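Local coordinates for protein nucleoporin NUP170 (Chaetomium thermophilum, PDB 5HAX) that is a nucleoporin with a beta-propeller domain and a helical region, and probably serves as a structural building block of the nuclear pore complex, at residues T238-L242 with T253-E257. Residues are numbered along the deposited sequence; the frame is centred on the assembly and turned at random.
Sequences TRNLL and TYHME
With its CG turned anti to the backbone N (chi1 178°), His255 holds its imidazole out beside Leu241, whose own CG lies anti to its carbonyl carbon (chi1 -64°). The two side chains slant across one another on the same face of the sheet, with Leu241 CD2 reaching the ring edge 3.9 Å from His255 CD2. Arg239 O also lies near the ring plane at that edge. The same methyl also touches Thr253 CG2, at 4.1 Å. Beneath these side chains runs an antiparallel ladder: Leu241 and His255 form a non-hydrogen-bonded pair, while Leu242 and Tyr254 form a hydrogen-bonded one, each amide meeting the other's carbonyl. This is the hairpin of strands 241-246 and 251-255, the two inner strands of a four-stranded antiparallel sheet, consistent with one blade of the N-terminal beta-propeller. At the start of strand 241-246, Asn240 and Leu241 both face Asp236 in a G1 beta bulge, where the chain turns in from strand 230-236. Just before the strand begins, Asn240 O accepts a nearly straight bond from Met256 N (2.9 Å, 169° at the hydrogen). On the opposite face, the Met256 chain bends at its thioether, and CE lies 3.5 Å from Leu241 O and 4.1 Å from Leu242 CB, which also packs against Tyr254 CB. Leu242 O lies at the edge of the tyrosine ring, 3.6 Å from Tyr254 CD1.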
ATOM      1  N   THR A 238      -8.001  10.354  -6.031  1.00 40.77           N
ATOM      2  CA  THR A 238      -8.848   9.531  -6.889  1.00 40.26           C
ATOM      3  C   THR A 238     -10.264  10.081  -6.997  1.00 52.39           C
ATOM      4  O   THR A 238     -10.980   9.732  -7.942  1.00 44.01           O
ATOM      5  CB  THR A 238      -8.902   8.092  -6.367  1.00 42.08           C
ATOM      6  OG1 THR A 238      -9.632   8.046  -5.133  1.00 42.98           O
ATOM      7  CG2 THR A 238      -7.496   7.537  -6.152  1.00 44.41           C
ATOM      8  N   ARG A 239     -10.681  10.924  -6.051  1.00 45.75           N
ATOM      9  CA  ARG A 239     -11.996  11.549  -6.074  1.00 44.59           C
ATOM     10  C   ARG A 239     -11.922  13.066  -6.160  1.00 46.21           C
ATOM     11  O   ARG A 239     -12.971  13.722  -6.162  1.00 45.09           O
ATOM     12  CB  ARG A 239     -12.792  11.151  -4.824  1.00 46.03           C
ATOM     13  CG  ARG A 239     -12.810   9.658  -4.535  1.00 46.17           C
ATOM     14  CD  ARG A 239     -13.632   9.371  -3.296  1.00 45.30           C
ATOM     15  NE  ARG A 239     -13.338   8.067  -2.705  1.00 46.14           N
ATOM     16  CZ  ARG A 239     -14.075   6.971  -2.867  1.00 40.86           C
ATOM     17  NH1 ARG A 239     -13.712   5.844  -2.271  1.00 43.78           N
ATOM     18  NH2 ARG A 239     -15.171   6.991  -3.618  1.00 45.10           N
ATOM     19  N   ASN A 240     -10.717  13.638  -6.238  1.00 38.86           N
ATOM     20  CA  ASN A 240     -10.522  15.089  -6.233  1.00 41.82           C
ATOM     21  C   ASN A 240     -11.157  15.732  -5.000  1.00 48.70           C
ATOM     22  O   ASN A 240     -11.730  16.822  -5.070  1.00 45.19           O
ATOM     23  CB  ASN A 240     -11.063  15.725  -7.515  1.00 49.27           C
ATOM     24  CG  ASN A 240     -10.280  15.308  -8.746  1.00 56.74           C
ATOM     25  OD1 ASN A 240      -9.081  15.039  -8.672  1.00 56.32           O
ATOM     26  ND2 ASN A 240     -10.956  15.255  -9.885  1.00 57.30           N
ATOM     27  N   LEU A 241     -11.043  15.060  -3.857  1.00 39.25           N
ATOM     28  CA  LEU A 241     -11.624  15.536  -2.612  1.00 43.55           C
ATOM     29  C   LEU A 241     -10.540  15.935  -1.620  1.00 40.15           C
ATOM     30  O   LEU A 241      -9.397  15.472  -1.681  1.00 36.38           O
ATOM     31  CB  LEU A 241     -12.527  14.471  -1.980  1.00 38.92           C
ATOM     32  CG  LEU A 241     -13.771  14.065  -2.772  1.00 36.48           C
ATOM     33  CD1 LEU A 241     -14.541  12.996  -2.016  1.00 45.00           C
ATOM     34  CD2 LEU A 241     -14.660  15.270  -3.056  1.00 40.50           C
ATOM     35  N   LEU A 242     -10.933  16.820  -0.706  1.00 46.36           N
ATOM     36  CA  LEU A 242     -10.120  17.251   0.422  1.00 40.58           C
ATOM     37  C   LEU A 242     -11.005  17.228   1.658  1.00 45.79           C
ATOM     38  O   LEU A 242     -12.128  17.741   1.621  1.00 42.95           O
ATOM     39  CB  LEU A 242      -9.555  18.657   0.180  1.00 44.44           C
ATOM     40  CG  LEU A 242      -8.692  19.291   1.272  1.00 49.64           C
ATOM     41  CD1 LEU A 242      -7.364  18.568   1.409  1.00 52.76           C
ATOM     42  CD2 LEU A 242      -8.469  20.762   0.964  1.00 54.14           C
ATOM     43  N   THR A 253     -16.073  18.195   3.828  1.00 38.88           N
ATOM     44  CA  THR A 253     -15.624  17.654   2.550  1.00 44.59           C
ATOM     45  C   THR A 253     -15.606  18.773   1.518  1.00 44.82           C
ATOM     46  O   THR A 253     -16.591  19.505   1.376  1.00 40.93           O
ATOM     47  CB  THR A 253     -16.534  16.518   2.073  1.00 43.32           C
ATOM     48  OG1 THR A 253     -16.599  15.498   3.078  1.00 43.39           O
ATOM     49  CG2 THR A 253     -16.016  15.911   0.764  1.00 42.58           C
ATOM     50  N   TYR A 254     -14.489  18.896   0.807  1.00 39.99           N
ATOM     51  CA  TYR A 254     -14.310  19.888  -0.245  1.00 41.33           C
ATOM     52  C   TYR A 254     -14.003  19.172  -1.553  1.00 43.50           C
ATOM     53  O   TYR A 254     -13.304  18.154  -1.560  1.00 45.43           O
ATOM     54  CB  TYR A 254     -13.174  20.862   0.092  1.00 39.99           C
ATOM     55  CG  TYR A 254     -13.360  21.621   1.385  1.00 46.38           C
ATOM     56  CD1 TYR A 254     -13.105  21.020   2.609  1.00 42.46           C
ATOM     57  CD2 TYR A 254     -13.775  22.945   1.381  1.00 45.80           C
ATOM     58  CE1 TYR A 254     -13.269  21.711   3.794  1.00 44.03           C
ATOM     59  CE2 TYR A 254     -13.941  23.647   2.561  1.00 43.80           C
ATOM     60  CZ  TYR A 254     -13.685  23.027   3.765  1.00 42.10           C
ATOM     61  OH  TYR A 254     -13.848  23.718   4.942  1.00 43.85           O
ATOM     62  N   HIS A 255     -14.521  19.707  -2.657  1.00 43.86           N
ATOM     63  CA  HIS A 255     -14.332  19.123  -3.979  1.00 42.64           C
ATOM     64  C   HIS A 255     -13.547  20.091  -4.851  1.00 45.51           C
ATOM     65  O   HIS A 255     -13.835  21.292  -4.869  1.00 43.13           O
ATOM     66  CB  HIS A 255     -15.673  18.790  -4.634  1.00 49.83           C
ATOM     67  CG  HIS A 255     -15.544  18.224  -6.014  1.00 52.08           C
ATOM     68  ND1 HIS A 255     -15.967  18.899  -7.139  1.00 57.97           N
ATOM     69  CD2 HIS A 255     -15.033  17.048  -6.451  1.00 52.62           C
ATOM     70  CE1 HIS A 255     -15.725  18.162  -8.208  1.00 55.32           C
ATOM     71  NE2 HIS A 255     -15.158  17.035  -7.819  1.00 54.56           N
ATOM     72  N   MET A 256     -12.558  19.562  -5.572  1.00 47.94           N
ATOM     73  CA  MET A 256     -11.743  20.357  -6.490  1.00 50.57           C
ATOM     74  C   MET A 256     -12.387  20.292  -7.873  1.00 54.45           C
ATOM     75  O   MET A 256     -12.026  19.486  -8.731  1.00 56.52           O
ATOM     76  CB  MET A 256     -10.307  19.849  -6.506  1.00 50.43           C
ATOM     77  CG  MET A 256      -9.595  19.993  -5.172  1.00 51.16           C
ATOM     78  SD  MET A 256      -8.014  19.130  -5.129  1.00 53.23           S
ATOM     79  CE  MET A 256      -8.230  18.113  -3.671  1.00 50.81           C
ATOM     80  N   GLU A 257     -13.372  21.168  -8.081  1.00 63.86           N
ATOM     81  CA  GLU A 257     -14.086  21.215  -9.351  1.00 68.11           C
ATOM     82  C   GLU A 257     -13.234  21.773 -10.484  1.00 68.00           C
ATOM     83  O   GLU A 257     -13.673  21.739 -11.638  1.00 76.78           O
ATOM     84  CB  GLU A 257     -15.364  22.047  -9.210  1.00 66.70           C
ATOM     85  CG  GLU A 257     -15.145  23.462  -8.694  1.00 76.79           C
ATOM     86  CD  GLU A 257     -16.424  24.273  -8.656  1.00 84.26           C
ATOM     87  OE1 GLU A 257     -17.482  23.740  -9.057  1.00 86.64           O
ATOM     88  OE2 GLU A 257     -16.373  25.445  -8.226  1.00 88.53           O
TER